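Local coordinates for protein broad specificity aminotransferase (Leishmania mexicana, PDB 4WB0) that probably transfers amino groups between amino acids and 2-oxo acids such as 2-oxoglutarate, using pyridoxal 5'-phosphate as cofactor and accepting a broad range of substrates, at residues Tyr135-Thr140 and Tyr159-His164; Glu208-Met213 and Arg247-Leu252. All coordinates share one frame; numbering follows the deposited sequence.

Contact 1 of 2, residues Tyr135-Thr140 and Tyr159-His164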
loop_
_atom_site.group_PDB
_atom_site.type_symbol
_atom_site.label_atom_id
_atom_site.label_comp_id
_atom_site.label_asym_id
_atom_site.label_seq_id
_atom_site.Cartn_x
_atom_site.Cartn_y
_atom_site.Cartn_z
ATOM N N TYR A 135 -3.323 -5.842 23.860
ATOM C CA TYR A 135 -4.221 -4.976 24.572
ATOM C C TYR A 135 -4.418 -3.662 23.887
ATOM O O TYR A 135 -3.418 -2.986 23.551
ATOM C CB TYR A 135 -3.673 -4.692 25.953
ATOM C CG TYR A 135 -3.773 -5.849 26.903
ATOM C CD1 TYR A 135 -2.842 -6.853 26.879
ATOM C CD2 TYR A 135 -4.799 -5.904 27.839
ATOM C CE1 TYR A 135 -2.940 -7.920 27.761
ATOM C CE2 TYR A 135 -4.927 -6.925 28.680
ATOM C CZ TYR A 135 -3.975 -7.940 28.665
ATOM O OH TYR A 135 -4.069 -8.991 29.537
ATOM N N LEU A 136 -5.692 -3.304 23.723
ATOM C CA LEU A 136 -6.112 -2.047 23.097
ATOM C C LEU A 136 -6.839 -1.209 24.128
ATOM O O LEU A 136 -7.365 -1.720 25.103
ATOM C CB LEU A 136 -7.031 -2.268 21.889
ATOM C CG LEU A 136 -6.618 -3.319 20.845
ATOM C CD1 LEU A 136 -7.609 -3.459 19.682
ATOM C CD2 LEU A 136 -5.333 -2.950 20.307
ATOM N N ALA A 137 -6.823 0.097 23.946
ATOM C CA ALA A 137 -7.524 0.940 24.908
ATOM C C ALA A 137 -9.009 0.732 24.865
ATOM O O ALA A 137 -9.611 0.546 23.802
ATOM C CB ALA A 137 -7.252 2.377 24.662
ATOM N N ASP A 138 -9.604 0.936 26.023
ATOM C CA ASP A 138 -11.036 0.982 26.189
ATOM C C ASP A 138 -11.538 2.417 26.428
ATOM O O ASP A 138 -11.361 2.928 27.537
ATOM C CB ASP A 138 -11.427 0.084 27.371
ATOM C CG ASP A 138 -12.905 0.179 27.732
ATOM O OD1 ASP A 138 -13.726 0.457 26.836
ATOM O OD2 ASP A 138 -13.254 -0.021 28.921
ATOM N N PRO A 139 -12.144 3.070 25.400
ATOM C CA PRO A 139 -12.386 2.719 23.973
ATOM C C PRO A 139 -11.223 3.019 23.029
ATOM O O PRO A 139 -10.241 3.625 23.495
ATOM C CB PRO A 139 -13.617 3.571 23.629
ATOM C CG PRO A 139 -13.543 4.766 24.518
ATOM C CD PRO A 139 -12.787 4.350 25.769
ATOM N N THR A 140 -11.273 2.609 21.744
ATOM C CA THR A 140 -10.202 2.987 20.773
ATOM C C THR A 140 -10.741 2.952 19.311
ATOM O O THR A 140 -11.748 2.350 19.041
ATOM C CB THR A 140 -8.911 2.040 20.911
ATOM O OG1 THR A 140 -7.787 2.547 20.147
ATOM C CG2 THR A 140 -9.214 0.622 20.442
ATOM N N TYR A 159 -7.385 -2.647 27.858
ATOM C CA TYR A 159 -7.020 -2.028 29.124
ATOM C C TYR A 159 -7.974 -0.864 29.367
ATOM O O TYR A 159 -8.303 -0.079 28.455
ATOM C CB TYR A 159 -5.539 -1.566 29.143
ATOM C CG TYR A 159 -5.101 -0.623 28.075
ATOM C CD1 TYR A 159 -5.202 0.750 28.247
ATOM C CD2 TYR A 159 -4.552 -1.102 26.899
ATOM C CE1 TYR A 159 -4.800 1.622 27.242
ATOM C CE2 TYR A 159 -4.140 -0.238 25.897
ATOM C CZ TYR A 159 -4.275 1.120 26.081
ATOM O OH TYR A 159 -3.846 1.949 25.082
ATOM N N ALA A 160 -8.411 -0.749 30.613
ATOM C CA ALA A 160 -9.215 0.383 31.016
ATOM C C ALA A 160 -8.434 1.665 30.687
ATOM O O ALA A 160 -7.198 1.714 30.812
ATOM C CB ALA A 160 -9.544 0.298 32.471
ATOM N N TYR A 161 -9.155 2.691 30.256
ATOM C CA TYR A 161 -8.484 3.923 29.918
ATOM C C TYR A 161 -9.393 5.081 30.248
ATOM O O TYR A 161 -9.026 5.945 31.040
ATOM C CB TYR A 161 -8.100 3.915 28.455
ATOM C CG TYR A 161 -7.299 5.113 28.058
ATOM C CD1 TYR A 161 -5.956 5.175 28.345
ATOM C CD2 TYR A 161 -7.887 6.173 27.403
ATOM C CE1 TYR A 161 -5.209 6.245 28.004
ATOM C CE2 TYR A 161 -7.151 7.282 27.059
ATOM C CZ TYR A 161 -5.798 7.303 27.349
ATOM O OH TYR A 161 -5.032 8.386 27.053
ATOM N N TYR A 162 -10.574 5.091 29.655
ATOM C CA TYR A 162 -11.528 6.160 29.913
ATOM C C TYR A 162 -12.575 5.761 30.923
ATOM O O TYR A 162 -13.085 4.634 30.902
ATOM C CB TYR A 162 -12.202 6.563 28.619
ATOM C CG TYR A 162 -12.970 7.859 28.633
ATOM C CD1 TYR A 162 -12.303 9.076 28.728
ATOM C CD2 TYR A 162 -14.362 7.876 28.479
ATOM C CE1 TYR A 162 -13.004 10.280 28.708
ATOM C CE2 TYR A 162 -15.076 9.087 28.459
ATOM C CZ TYR A 162 -14.377 10.287 28.567
ATOM O OH TYR A 162 -15.003 11.519 28.552
ATOM N N ASP A 163 -12.862 6.707 31.806
ATOM C CA ASP A 163 -13.877 6.585 32.831
ATOM C C ASP A 163 -15.140 7.301 32.368
ATOM O O ASP A 163 -15.229 8.521 32.421
ATOM C CB ASP A 163 -13.366 7.184 34.146
ATOM C CG ASP A 163 -14.378 7.090 35.281
ATOM O OD1 ASP A 163 -15.572 6.818 35.054
ATOM O OD2 ASP A 163 -13.964 7.291 36.432
ATOM N N HIS A 164 -16.129 6.517 31.966
ATOM C CA HIS A 164 -17.357 7.042 31.390
ATOM C C HIS A 164 -18.244 7.833 32.373
ATOM O O HIS A 164 -19.153 8.569 31.945
ATOM C CB HIS A 164 -18.111 5.874 30.763
ATOM C CG HIS A 164 -17.321 5.164 29.698
ATOM N ND1 HIS A 164 -17.310 5.574 28.379
ATOM C CD2 HIS A 164 -16.500 4.089 29.761
ATOM C CE1 HIS A 164 -16.532 4.768 27.675
ATOM N NE2 HIS A 164 -16.029 3.859 28.491
HETATM O O HOH W 1 -11.941 2.090 30.407
#
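The phenol ring of Tyr159 lies against the backbone of Leu136 and Ala137, with the CA of Ala137 over one face in a CH-pi contact, 3.6 Å from the ring centroid. CG of Tyr159 stands between its backbone N and carbonyl carbon (chi1 57°), the crowded position, and this turns the ring onto the neighbouring strand. The N of Ala137 sits over a face, 3.3 Å from CE2 of Tyr159, whereas the O of Tyr135 meets the ring at its edge. Ala137 CB packs against the phenol end, and the hydroxyl itself reaches past strand 134-138 to bond the carbonyl O of Leu188 on strand 186-190. At the other end, CB of Tyr135 touches CD2 of Tyr159. Two backbone bonds join the strands in parallel: Tyr159 N to Leu136 O, and Asp138 N to Tyr159 O, each 2.9 Å. They belong to the right-handed beta-alpha-beta unit of strand 134-138, helix 142-150 and strand 156-163, part of the large central sheet of the class I aminotransferase fold. Beyond Ala160 the regular pairing gives way: a single, nearly straight bond (175°) runs from Tyr162 N to Asp138 O at 3.1 Å, skipping Tyr161. A water sits at this break, accepting from Tyr161 N at 2.9 Å and lying within bonding distance of Asp138 OD2 and Tyr162 O. The carboxylate of Asp138 is brought to this water with CG anti to the backbone N (chi1 174°). A cis peptide then leads into Pro139, whose CD rests on Tyr162 CB at 3.7 Å. The ring of Tyr161 heads away from strand 134-138, stacking with His194 and bonding through its hydroxyl to the carbonyl of Val199.

Contact 2 of 2, residues Glu208-Met213 and Arg247-Leu252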
loop_
_atom_site.group_PDB
_atom_site.type_symbol
_atom_site.label_atom_id
_atom_site.label_comp_id
_atom_site.label_asym_id
_atom_site.label_seq_id
_atom_site.Cartn_x
_atom_site.Cartn_y
_atom_site.Cartn_z
ATOM N N GLU A 208 5.119 6.695 34.960
ATOM C CA GLU A 208 4.663 5.526 35.720
ATOM C C GLU A 208 4.310 4.364 34.792
ATOM O O GLU A 208 4.599 3.214 35.102
ATOM C CB GLU A 208 3.436 5.831 36.580
ATOM C CG GLU A 208 3.623 6.780 37.744
ATOM C CD GLU A 208 2.308 6.934 38.530
ATOM O OE1 GLU A 208 1.760 8.065 38.586
ATOM O OE2 GLU A 208 1.793 5.915 39.058
ATOM N N ILE A 209 3.664 4.662 33.673
ATOM C CA ILE A 209 3.342 3.635 32.701
ATOM C C ILE A 209 4.613 2.985 32.151
ATOM O O ILE A 209 4.704 1.764 32.072
ATOM C CB ILE A 209 2.478 4.209 31.535
ATOM C CG1 ILE A 209 1.104 4.606 32.040
ATOM C CG2 ILE A 209 2.305 3.162 30.448
ATOM C CD1 ILE A 209 0.375 5.438 31.032
ATOM N N ALA A 210 5.619 3.793 31.837
ATOM C CA ALA A 210 6.905 3.255 31.365
ATOM C C ALA A 210 7.523 2.259 32.362
ATOM O O ALA A 210 8.062 1.212 31.976
ATOM C CB ALA A 210 7.893 4.408 31.119
ATOM N N SER A 211 7.553 2.645 33.631
ATOM C CA SER A 211 8.108 1.769 34.668
ATOM C C SER A 211 7.340 0.452 34.773
ATOM O O SER A 211 7.952 -0.582 35.063
ATOM C CB SER A 211 8.156 2.479 36.041
ATOM O OG SER A 211 9.098 3.552 35.997
ATOM N N LEU A 212 6.027 0.474 34.574
ATOM C CA LEU A 212 5.226 -0.766 34.587
ATOM C C LEU A 212 5.492 -1.613 33.368
ATOM O O LEU A 212 5.562 -2.819 33.472
ATOM C CB LEU A 212 3.732 -0.472 34.654
ATOM C CG LEU A 212 3.264 0.239 35.930
ATOM C CD1 LEU A 212 1.783 0.611 35.769
ATOM C CD2 LEU A 212 3.438 -0.640 37.131
ATOM N N MET A 213 5.629 -0.963 32.206
ATOM C CA MET A 213 5.914 -1.691 30.994
ATOM C C MET A 213 7.273 -2.393 31.162
ATOM O O MET A 213 7.437 -3.545 30.769
ATOM C CB MET A 213 5.924 -0.772 29.767
ATOM C CG MET A 213 4.565 -0.188 29.427
ATOM S SD MET A 213 3.387 -1.450 28.876
ATOM C CE MET A 213 1.839 -0.575 28.934
ATOM N N ARG A 247 13.869 5.996 28.568
ATOM C CA ARG A 247 13.766 4.947 29.627
ATOM C C ARG A 247 14.279 3.555 29.140
ATOM O O ARG A 247 14.366 2.613 29.936
ATOM C CB ARG A 247 12.334 4.747 30.093
ATOM C CG ARG A 247 11.677 5.873 30.893
ATOM C CD ARG A 247 12.308 6.188 32.217
ATOM N NE ARG A 247 12.424 5.015 33.089
ATOM C CZ ARG A 247 11.492 4.583 33.934
ATOM N NH1 ARG A 247 10.324 5.198 34.099
ATOM N NH2 ARG A 247 11.767 3.525 34.646
ATOM N N GLY A 248 14.587 3.413 27.852
ATOM C CA GLY A 248 15.168 2.164 27.350
ATOM C C GLY A 248 14.156 1.149 26.802
ATOM O O GLY A 248 14.463 -0.004 26.597
ATOM N N ILE A 249 12.940 1.594 26.540
ATOM C CA ILE A 249 11.880 0.729 26.025
ATOM C C ILE A 249 12.130 0.542 24.519
ATOM O O ILE A 249 12.475 1.528 23.809
ATOM C CB ILE A 249 10.504 1.341 26.350
ATOM C CG1 ILE A 249 10.386 1.368 27.889
ATOM C CG2 ILE A 249 9.355 0.615 25.648
ATOM C CD1 ILE A 249 9.063 1.916 28.467
ATOM N N GLU A 250 11.988 -0.695 24.059
ATOM C CA GLU A 250 12.103 -1.031 22.627
ATOM C C GLU A 250 10.807 -0.720 21.928
ATOM O O GLU A 250 10.021 -1.613 21.575
ATOM C CB GLU A 250 12.480 -2.488 22.447
ATOM C CG GLU A 250 13.929 -2.750 22.834
ATOM C CD GLU A 250 14.319 -4.194 22.538
ATOM O OE1 GLU A 250 13.786 -5.080 23.237
ATOM O OE2 GLU A 250 15.126 -4.436 21.599
ATOM N N VAL A 251 10.618 0.579 21.714
ATOM C CA VAL A 251 9.401 1.125 21.218
ATOM C C VAL A 251 9.234 0.743 19.741
ATOM O O VAL A 251 10.133 1.009 18.941
ATOM C CB VAL A 251 9.379 2.680 21.301
ATOM C CG1 VAL A 251 8.146 3.191 20.590
ATOM C CG2 VAL A 251 9.432 3.167 22.772
ATOM N N LEU A 252 8.061 0.210 19.412
ATOM C CA LEU A 252 7.612 0.061 18.025
ATOM C C LEU A 252 6.629 1.227 17.808
ATOM O O LEU A 252 5.709 1.396 18.614
ATOM C CB LEU A 252 6.927 -1.301 17.797
ATOM C CG LEU A 252 6.593 -1.664 16.303
ATOM C CD1 LEU A 252 7.868 -1.805 15.477
ATOM C CD2 LEU A 252 5.788 -2.916 16.287
#
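Arg247 grips Ser211 end-on, its NH1 and NH2 both donating to the one OG atom, at 2.8 Å from NH1 and 3.0 Å from NH2. The oxygen lies at the guanidinium edge, in its plane, and both hydrogen bonds bend away from linear (151° and 141°), as two donors converging on one oxygen must. The bends at chi2 and chi3 curl the arginine chain, with CG 4.1 Å from Ala210 CB on helix 203-215. Beside this polar pair is an apolar one: CD1 of Ile249 meets Ala210 CB at 3.8 Å and lies marginally closer to Ala210 O, with Met213 CB more distant at 4.3 Å. Asn207, one turn before Ser211 on the same helix, gives NH1 of Arg247 a second acceptor through OD1. Phe244 packs on both Ala210 and Ile249, while Val220 of strand 219-224 touches both Ile249 and Met213. Between Arg247 and Ile249, the residues that meet helix 203-215, Gly248 leaves helix 239-246 with positive phi (93°), and further on Glu250 centres an inverse gamma turn. With two bonds back into the last turn of helix 239-246, this is a Schellman motif, a capped helix end that leads by a loop into strand 252-256 of the alpha/beta sheet.

In the fold
From the N terminus, the chain first closes contact 1, where strand 134-138 is rejoined by strand 156-163 after the crossover through helix 142-150. It then runs through helix 171-180 and strand 186-190 to helix 203-215, where contact 2 opens; that loop passes through strand 219-224 and helix 239-246 before closing at 247-252. The two loops are in series, neither nesting nor crossing. The centres of contacts 1 and 2 lie about 19 Å apart. Contact 1 lies within the central mixed sheet, while contact 2 ties a covering helix to the entrance of strand 252-256. Helix 171-180 lies between the two regions, touching Tyr159 and Tyr161 in contact 1 and Ile209 and Leu212 on helix 203-215.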